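Local coordinates for lipolytic protein G-D-S-L family (Chitinophaga pinensis, PDB 4Q7Q) that is of unknown function but probably hydrolyses ester bonds as a lipase or acylhydrolase of the SGNH hydrolase clan, at residues 78-90 with 146-160. Sequence-based numbering, arbitrary orientation.
Sequences LGTNDWWQGRPVG and FGSYQKKNGQTLEEF
The indole of Trp83 is sandwiched between Leu157 and Lys152. Leu157 CB sits over one face, 4.0 Å from the centroid of the five-membered ring, and Lys152 CB lies over the opposite face, toward the rim. With CG anti to the backbone N (chi1 169°), the indole reaches across to segment 146-160. Its edge turns toward the face of Phe160 in an offset edge-to-face pair, planes at 85°. Phe160 lies between Trp83 CB and Val89 CG2, one on each face. Farther out, Trp84 points its CZ3 edge at the face of Phe146, 3.5 Å from Phe146 CE2. This aromatic cluster joins helix 80-85, which follows the central strand 73-77 of the parallel sheet, to the loop at Phe146 and the first turn of helix 157-171. Trp83 NE1 donates to Gln155 O at 3.0 Å, from above the carbonyl plane. Replacing this tryptophan with alanine would probably open a gap between Leu157 and Lys152 and cost Gln155 O one of its two donors. Lys152 NZ makes a cation-pi contact over the Trp84 six-membered ring and donates to Trp84 O at 2.7 Å. At the outer edge, Gln155 NE2 donates to Arg87 O at 2.8 Å, and OE1 accepts from Val89 N on a lone pair.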
ATOM      1  N   LEU A  78       0.010  -3.341   4.597  1.00 12.89           N
ATOM      2  CA  LEU A  78       1.468  -3.360   4.615  1.00 13.83           C
ATOM      3  C   LEU A  78       2.005  -4.405   3.658  1.00 13.98           C
ATOM      4  O   LEU A  78       1.316  -5.366   3.336  1.00 15.78           O
ATOM      5  CB  LEU A  78       1.977  -3.709   6.014  1.00 14.24           C
ATOM      6  CG  LEU A  78       1.681  -2.692   7.107  1.00 14.18           C
ATOM      7  CD1 LEU A  78       1.925  -3.331   8.476  1.00 15.94           C
ATOM      8  CD2 LEU A  78       2.541  -1.448   6.907  1.00 14.78           C
ATOM      9  N   GLY A  79       3.245  -4.225   3.229  1.00 13.10           N
ATOM     10  CA  GLY A  79       3.924  -5.255   2.483  1.00 13.86           C
ATOM     11  C   GLY A  79       4.673  -4.750   1.263  1.00 13.68           C
ATOM     12  O   GLY A  79       5.682  -5.335   0.862  1.00 13.78           O
ATOM     13  N   THR A  80       4.205  -3.658   0.671  1.00 13.59           N
ATOM     14  CA  THR A  80       4.838  -3.173  -0.545  1.00 13.41           C
ATOM     15  C   THR A  80       6.291  -2.754  -0.287  1.00 13.17           C
ATOM     16  O   THR A  80       7.181  -3.007  -1.107  1.00 14.46           O
ATOM     17  CB  THR A  80       4.005  -2.068  -1.247  1.00 14.98           C
ATOM     18  OG1 THR A  80       4.443  -1.942  -2.604  1.00 16.14           O
ATOM     19  CG2 THR A  80       4.116  -0.723  -0.540  1.00 15.08           C
ATOM     20  N   ASN A  81       6.557  -2.167   0.874  1.00 12.83           N
ATOM     21  CA  ASN A  81       7.932  -1.783   1.186  1.00 12.85           C
ATOM     22  C   ASN A  81       8.789  -2.978   1.569  1.00 12.99           C
ATOM     23  O   ASN A  81       9.982  -2.988   1.283  1.00 15.39           O
ATOM     24  CB  ASN A  81       7.975  -0.694   2.256  1.00 14.47           C
ATOM     25  CG  ASN A  81       7.343   0.591   1.782  1.00 15.40           C
ATOM     26  OD1 ASN A  81       7.461   0.950   0.609  1.00 19.27           O
ATOM     27  ND2 ASN A  81       6.650   1.286   2.675  1.00 15.75           N
ATOM     28  N   ASP A  82       8.182  -3.978   2.210  1.00 12.88           N
ATOM     29  CA  ASP A  82       8.869  -5.235   2.481  1.00 13.47           C
ATOM     30  C   ASP A  82       9.356  -5.869   1.189  1.00 12.96           C
ATOM     31  O   ASP A  82      10.487  -6.341   1.111  1.00 15.04           O
ATOM     32  CB  ASP A  82       7.933  -6.222   3.183  1.00 14.27           C
ATOM     33  CG  ASP A  82       7.402  -5.695   4.490  1.00 15.00           C
ATOM     34  OD1 ASP A  82       6.585  -4.755   4.456  1.00 15.10           O
ATOM     35  OD2 ASP A  82       7.787  -6.238   5.548  1.00 16.14           O
ATOM     36  N   TRP A  83       8.485  -5.889   0.187  1.00 12.20           N
ATOM     37  CA  TRP A  83       8.862  -6.408  -1.122  1.00 13.10           C
ATOM     38  C   TRP A  83      10.045  -5.649  -1.715  1.00 13.21           C
ATOM     39  O   TRP A  83      11.034  -6.253  -2.150  1.00 13.75           O
ATOM     40  CB  TRP A  83       7.677  -6.391  -2.098  1.00 14.13           C
ATOM     41  CG  TRP A  83       8.102  -6.677  -3.511  1.00 12.96           C
ATOM     42  CD1 TRP A  83       8.395  -7.899  -4.045  1.00 13.93           C
ATOM     43  CD2 TRP A  83       8.283  -5.719  -4.569  1.00 14.30           C
ATOM     44  NE1 TRP A  83       8.754  -7.761  -5.370  1.00 14.39           N
ATOM     45  CE2 TRP A  83       8.695  -6.434  -5.712  1.00 13.69           C
ATOM     46  CE3 TRP A  83       8.148  -4.328  -4.653  1.00 14.09           C
ATOM     47  CZ2 TRP A  83       8.969  -5.808  -6.928  1.00 14.62           C
ATOM     48  CZ3 TRP A  83       8.420  -3.706  -5.856  1.00 13.97           C
ATOM     49  CH2 TRP A  83       8.825  -4.452  -6.985  1.00 14.01           C
ATOM     50  N   TRP A  84       9.957  -4.322  -1.739  1.00 13.39           N
ATOM     51  CA  TRP A  84      11.021  -3.541  -2.346  1.00 14.35           C
ATOM     52  C   TRP A  84      12.345  -3.730  -1.605  1.00 15.15           C
ATOM     53  O   TRP A  84      13.413  -3.726  -2.213  1.00 16.42           O
ATOM     54  CB  TRP A  84      10.658  -2.051  -2.449  1.00 14.94           C
ATOM     55  CG  TRP A  84      11.769  -1.286  -3.081  1.00 15.51           C
ATOM     56  CD1 TRP A  84      12.561  -0.339  -2.495  1.00 16.13           C
ATOM     57  CD2 TRP A  84      12.279  -1.477  -4.404  1.00 15.31           C
ATOM     58  NE1 TRP A  84      13.512   0.096  -3.387  1.00 16.98           N
ATOM     59  CE2 TRP A  84      13.364  -0.591  -4.566  1.00 15.58           C
ATOM     60  CE3 TRP A  84      11.913  -2.300  -5.478  1.00 15.78           C
ATOM     61  CZ2 TRP A  84      14.085  -0.505  -5.754  1.00 16.38           C
ATOM     62  CZ3 TRP A  84      12.635  -2.214  -6.661  1.00 16.08           C
ATOM     63  CH2 TRP A  84      13.706  -1.324  -6.786  1.00 15.59           C
ATOM     64  N   GLN A  85      12.279  -3.927  -0.294  1.00 15.07           N
ATOM     65  CA  GLN A  85      13.498  -4.073   0.493  1.00 15.95           C
ATOM     66  C   GLN A  85      14.030  -5.500   0.478  1.00 17.55           C
ATOM     67  O   GLN A  85      15.118  -5.763   0.988  1.00 20.70           O
ATOM     68  CB  GLN A  85      13.286  -3.557   1.917  1.00 18.17           C
ATOM     69  CG  GLN A  85      13.097  -2.045   1.929  1.00 21.31           C
ATOM     70  CD  GLN A  85      12.942  -1.452   3.313  1.00 24.79           C
ATOM     71  OE1 GLN A  85      13.412  -2.016   4.306  1.00 26.19           O
ATOM     72  NE2 GLN A  85      12.286  -0.298   3.384  1.00 25.61           N
ATOM     73  N   GLY A  86      13.280  -6.417  -0.128  1.00 17.04           N
ATOM     74  CA  GLY A  86      13.728  -7.793  -0.255  1.00 18.03           C
ATOM     75  C   GLY A  86      13.588  -8.626   1.011  1.00 19.02           C
ATOM     76  O   GLY A  86      14.279  -9.644   1.163  1.00 22.92           O
ATOM     77  N   ARG A  87      12.711  -8.211   1.926  1.00 18.19           N
ATOM     78  CA  ARG A  87      12.473  -8.988   3.149  1.00 18.74           C
ATOM     79  C   ARG A  87      11.851 -10.321   2.797  1.00 17.36           C
ATOM     80  O   ARG A  87      10.935 -10.374   1.981  1.00 16.37           O
ATOM     81  CB  ARG A  87      11.490  -8.281   4.083  1.00 21.92           C
ATOM     82  CG  ARG A  87      12.051  -7.255   5.031  1.00 24.91           C
ATOM     83  CD  ARG A  87      11.002  -6.928   6.097  1.00 22.38           C
ATOM     84  NE  ARG A  87      11.145  -7.714   7.326  1.00 19.74           N
ATOM     85  CZ  ARG A  87      10.126  -8.187   8.046  1.00 17.83           C
ATOM     86  NH1 ARG A  87       8.870  -7.992   7.650  1.00 16.07           N
ATOM     87  NH2 ARG A  87      10.358  -8.872   9.164  1.00 18.62           N
ATOM     88  N   PRO A  88      12.317 -11.404   3.430  1.00 16.65           N
ATOM     89  CA  PRO A  88      11.718 -12.707   3.129  1.00 17.76           C
ATOM     90  C   PRO A  88      10.254 -12.770   3.548  1.00 17.54           C
ATOM     91  O   PRO A  88       9.887 -12.348   4.647  1.00 19.14           O
ATOM     92  CB  PRO A  88      12.556 -13.686   3.962  1.00 17.56           C
ATOM     93  CG  PRO A  88      13.247 -12.872   4.974  1.00 20.16           C
ATOM     94  CD  PRO A  88      13.427 -11.505   4.393  1.00 18.49           C
ATOM     95  N   VAL A  89       9.425 -13.291   2.657  1.00 16.69           N
ATOM     96  CA  VAL A  89       8.017 -13.470   2.941  1.00 16.73           C
ATOM     97  C   VAL A  89       7.837 -14.450   4.092  1.00 17.48           C
ATOM     98  O   VAL A  89       7.042 -14.221   4.999  1.00 17.28           O
ATOM     99  CB  VAL A  89       7.290 -14.005   1.702  1.00 17.66           C
ATOM    100  CG1 VAL A  89       5.883 -14.462   2.061  1.00 18.95           C
ATOM    101  CG2 VAL A  89       7.266 -12.940   0.611  1.00 18.75           C
ATOM    102  N   GLY A  90       8.602 -15.532   4.061  1.00 19.44           N
ATOM    103  CA  GLY A  90       8.454 -16.578   5.053  1.00 20.60           C
ATOM    104  C   GLY A  90       7.350 -17.556   4.709  1.00 21.99           C
ATOM    105  O   GLY A  90       6.907 -17.641   3.559  1.00 21.67           O
ATOM    106  N   PHE A 146      11.734  -0.069  -9.524  1.00 15.16           N
ATOM    107  CA  PHE A 146      11.032  -0.692 -10.635  1.00 15.30           C
ATOM    108  C   PHE A 146       9.699  -1.283 -10.203  1.00 14.82           C
ATOM    109  O   PHE A 146       9.459  -1.477  -9.009  1.00 15.47           O
ATOM    110  CB  PHE A 146      11.904  -1.725 -11.351  1.00 15.74           C
ATOM    111  CG  PHE A 146      12.399  -2.852 -10.484  1.00 15.85           C
ATOM    112  CD1 PHE A 146      11.576  -3.920 -10.160  1.00 16.62           C
ATOM    113  CD2 PHE A 146      13.720  -2.872 -10.054  1.00 15.73           C
ATOM    114  CE1 PHE A 146      12.059  -4.976  -9.402  1.00 16.11           C
ATOM    115  CE2 PHE A 146      14.215  -3.913  -9.298  1.00 16.88           C
ATOM    116  CZ  PHE A 146      13.386  -4.972  -8.971  1.00 16.61           C
ATOM    117  N   GLY A 147       8.832  -1.547 -11.180  1.00 15.19           N
ATOM    118  CA  GLY A 147       7.488  -2.025 -10.907  1.00 15.87           C
ATOM    119  C   GLY A 147       7.399  -3.508 -10.601  1.00 15.84           C
ATOM    120  O   GLY A 147       8.370  -4.250 -10.771  1.00 17.04           O
ATOM    121  N   SER A 148       6.215  -3.953 -10.194  1.00 15.76           N
ATOM    122  CA  SER A 148       6.046  -5.334  -9.738  1.00 15.90           C
ATOM    123  C   SER A 148       5.938  -6.355 -10.879  1.00 16.65           C
ATOM    124  O   SER A 148       5.676  -7.524 -10.647  1.00 17.57           O
ATOM    125  CB  SER A 148       4.874  -5.451  -8.745  1.00 16.50           C
ATOM    126  OG  SER A 148       3.687  -4.849  -9.243  1.00 15.82           O
ATOM    127  N   TYR A 149       6.150  -5.902 -12.111  1.00 15.62           N
ATOM    128  CA  TYR A 149       6.357  -6.814 -13.240  1.00 15.68           C
ATOM    129  C   TYR A 149       7.702  -7.568 -13.129  1.00 16.96           C
ATOM    130  O   TYR A 149       7.926  -8.543 -13.843  1.00 20.05           O
ATOM    131  CB  TYR A 149       6.286  -6.047 -14.572  1.00 16.11           C
ATOM    132  CG  TYR A 149       7.279  -4.904 -14.641  1.00 17.02           C
ATOM    133  CD1 TYR A 149       8.617  -5.136 -14.967  1.00 17.88           C
ATOM    134  CD2 TYR A 149       6.888  -3.599 -14.363  1.00 16.36           C
ATOM    135  CE1 TYR A 149       9.535  -4.101 -15.008  1.00 18.07           C
ATOM    136  CE2 TYR A 149       7.793  -2.554 -14.415  1.00 16.79           C
ATOM    137  CZ  TYR A 149       9.117  -2.812 -14.731  1.00 17.93           C
ATOM    138  OH  TYR A 149      10.030  -1.788 -14.771  1.00 19.76           O
ATOM    139  N   GLN A 150       8.591  -7.105 -12.249  1.00 16.07           N
ATOM    140  CA  GLN A 150       9.911  -7.705 -12.074  1.00 17.17           C
ATOM    141  C   GLN A 150      10.068  -8.201 -10.636  1.00 16.35           C
ATOM    142  O   GLN A 150       9.488  -7.622  -9.711  1.00 16.10           O
ATOM    143  CB  GLN A 150      10.999  -6.675 -12.426  1.00 16.89           C
ATOM    144  CG  GLN A 150      12.461  -7.123 -12.243  1.00 16.45           C
ATOM    145  CD  GLN A 150      12.859  -8.272 -13.154  1.00 16.46           C
ATOM    146  OE1 GLN A 150      12.395  -9.404 -12.996  1.00 18.02           O
ATOM    147  NE2 GLN A 150      13.716  -7.981 -14.130  1.00 18.45           N
ATOM    148  N   LYS A 151      10.834  -9.274 -10.450  1.00 15.94           N
ATOM    149  CA  LYS A 151      11.140  -9.758  -9.102  1.00 14.73           C
ATOM    150  C   LYS A 151      12.134  -8.843  -8.413  1.00 15.91           C
ATOM    151  O   LYS A 151      12.975  -8.219  -9.065  1.00 17.30           O
ATOM    152  CB  LYS A 151      11.718 -11.178  -9.142  1.00 15.06           C
ATOM    153  CG  LYS A 151      10.685 -12.255  -9.420  1.00 15.01           C
ATOM    154  CD  LYS A 151      11.303 -13.650  -9.462  1.00 16.87           C
ATOM    155  CE  LYS A 151      10.218 -14.716  -9.367  1.00 18.01           C
ATOM    156  NZ  LYS A 151      10.734 -16.119  -9.452  1.00 19.32           N
ATOM    157  N   LYS A 152      12.041  -8.780  -7.091  1.00 14.81           N
ATOM    158  CA  LYS A 152      13.040  -8.092  -6.302  1.00 13.56           C
ATOM    159  C   LYS A 152      13.603  -9.124  -5.353  1.00 15.20           C
ATOM    160  O   LYS A 152      12.856  -9.748  -4.598  1.00 15.80           O
ATOM    161  CB  LYS A 152      12.415  -6.933  -5.517  1.00 15.44           C
ATOM    162  CG  LYS A 152      13.411  -6.183  -4.627  1.00 17.08           C
ATOM    163  CD  LYS A 152      14.515  -5.533  -5.457  1.00 18.63           C
ATOM    164  CE  LYS A 152      15.483  -4.748  -4.578  1.00 20.77           C
ATOM    165  NZ  LYS A 152      15.016  -3.361  -4.314  1.00 22.21           N
ATOM    166  N   ASN A 153      14.915  -9.332  -5.422  1.00 15.96           N
ATOM    167  CA  ASN A 153      15.567 -10.333  -4.588  0.53 17.00           C
ATOM    168  C   ASN A 153      14.868 -11.694  -4.670  1.00 17.47           C
ATOM    169  O   ASN A 153      14.685 -12.375  -3.663  1.00 19.35           O
ATOM    170  CB  ASN A 153      15.673  -9.836  -3.141  0.53 18.04           C
ATOM    171  CG  ASN A 153      16.580  -8.621  -3.009  0.53 20.76           C
ATOM    172  OD1 ASN A 153      16.905  -7.962  -4.001  0.53 23.91           O
ATOM    173  ND2 ASN A 153      17.007  -8.330  -1.789  0.53 22.48           N
ATOM    174  N   GLY A 154      14.464 -12.079  -5.879  1.00 17.05           N
ATOM    175  CA  GLY A 154      13.884 -13.389  -6.105  1.00 16.94           C
ATOM    176  C   GLY A 154      12.448 -13.551  -5.662  1.00 16.77           C
ATOM    177  O   GLY A 154      11.924 -14.660  -5.662  1.00 18.37           O
ATOM    178  N   GLN A 155      11.800 -12.452  -5.297  1.00 15.61           N
ATOM    179  CA  GLN A 155      10.402 -12.504  -4.856  1.00 15.80           C
ATOM    180  C   GLN A 155       9.507 -11.596  -5.681  1.00 15.32           C
ATOM    181  O   GLN A 155       9.895 -10.478  -6.022  1.00 16.00           O
ATOM    182  CB  GLN A 155      10.276 -12.116  -3.379  1.00 15.27           C
ATOM    183  CG  GLN A 155      11.136 -12.954  -2.468  1.00 16.10           C
ATOM    184  CD  GLN A 155      10.916 -12.644  -0.991  1.00 16.66           C
ATOM    185  OE1 GLN A 155      10.631 -13.542  -0.191  1.00 19.92           O
ATOM    186  NE2 GLN A 155      11.078 -11.378  -0.618  1.00 16.08           N
ATOM    187  N   THR A 156       8.308 -12.075  -6.004  1.00 15.48           N
ATOM    188  CA  THR A 156       7.310 -11.223  -6.645  1.00 15.92           C
ATOM    189  C   THR A 156       6.477 -10.540  -5.581  1.00 16.00           C
ATOM    190  O   THR A 156       6.344 -11.039  -4.465  1.00 16.63           O
ATOM    191  CB  THR A 156       6.339 -12.022  -7.519  1.00 16.57           C
ATOM    192  OG1 THR A 156       5.569 -12.891  -6.681  1.00 18.55           O
ATOM    193  CG2 THR A 156       7.086 -12.836  -8.572  1.00 18.56           C
ATOM    194  N   LEU A 157       5.889  -9.408  -5.933  1.00 15.32           N
ATOM    195  CA  LEU A 157       4.995  -8.717  -5.014  1.00 13.62           C
ATOM    196  C   LEU A 157       3.769  -9.586  -4.764  1.00 14.81           C
ATOM    197  O   LEU A 157       3.197  -9.578  -3.662  1.00 14.86           O
ATOM    198  CB  LEU A 157       4.595  -7.346  -5.570  1.00 14.53           C
ATOM    199  CG  LEU A 157       3.702  -6.475  -4.682  1.00 13.69           C
ATOM    200  CD1 LEU A 157       4.335  -6.225  -3.307  1.00 14.05           C
ATOM    201  CD2 LEU A 157       3.430  -5.163  -5.394  1.00 15.59           C
ATOM    202  N   GLU A 158       3.388 -10.371  -5.769  1.00 15.95           N
ATOM    203  CA  GLU A 158       2.252 -11.264  -5.612  1.00 16.44           C
ATOM    204  C   GLU A 158       2.429 -12.232  -4.440  1.00 17.06           C
ATOM    205  O   GLU A 158       1.454 -12.584  -3.776  1.00 17.16           O
ATOM    206  CB  GLU A 158       1.968 -12.034  -6.902  1.00 19.16           C
ATOM    207  CG  GLU A 158       0.705 -12.859  -6.792  1.00 22.87           C
ATOM    208  CD  GLU A 158       0.372 -13.633  -8.047  1.00 28.91           C
ATOM    209  OE1 GLU A 158       1.265 -13.823  -8.900  1.00 32.06           O
ATOM    210  OE2 GLU A 158      -0.796 -14.051  -8.180  1.00 31.12           O
ATOM    211  N   GLU A 159       3.666 -12.659  -4.180  1.00 16.48           N
ATOM    212  CA  GLU A 159       3.915 -13.539  -3.037  1.00 16.67           C
ATOM    213  C   GLU A 159       3.519 -12.882  -1.722  1.00 17.04           C
ATOM    214  O   GLU A 159       3.060 -13.552  -0.794  1.00 16.72           O
ATOM    215  CB  GLU A 159       5.378 -13.928  -2.957  1.00 18.67           C
ATOM    216  CG  GLU A 159       5.821 -14.855  -4.044  1.00 20.19           C
ATOM    217  CD  GLU A 159       7.290 -15.160  -3.921  1.00 23.68           C
ATOM    218  OE1 GLU A 159       7.684 -15.789  -2.915  1.00 26.60           O
ATOM    219  OE2 GLU A 159       8.051 -14.749  -4.812  1.00 25.67           O
ATOM    220  N   PHE A 160       3.721 -11.572  -1.646  1.00 16.18           N
ATOM    221  CA  PHE A 160       3.349 -10.801  -0.461  1.00 15.24           C
ATOM    222  C   PHE A 160       1.831 -10.728  -0.328  1.00 15.75           C
ATOM    223  O   PHE A 160       1.285 -10.900   0.761  1.00 16.51           O
ATOM    224  CB  PHE A 160       3.995  -9.409  -0.508  1.00 15.42           C
ATOM    225  CG  PHE A 160       5.484  -9.439  -0.326  1.00 14.40           C
ATOM    226  CD1 PHE A 160       6.313  -9.903  -1.340  1.00 16.13           C
ATOM    227  CD2 PHE A 160       6.063  -9.030   0.869  1.00 14.61           C
ATOM    228  CE1 PHE A 160       7.689  -9.954  -1.168  1.00 14.67           C
ATOM    229  CE2 PHE A 160       7.433  -9.081   1.046  1.00 14.82           C
ATOM    230  CZ  PHE A 160       8.246  -9.537   0.028  1.00 15.19           C
TER
HETATM  231  O   HOH W   1      11.452  -9.024  -2.342  1.00 16.00           O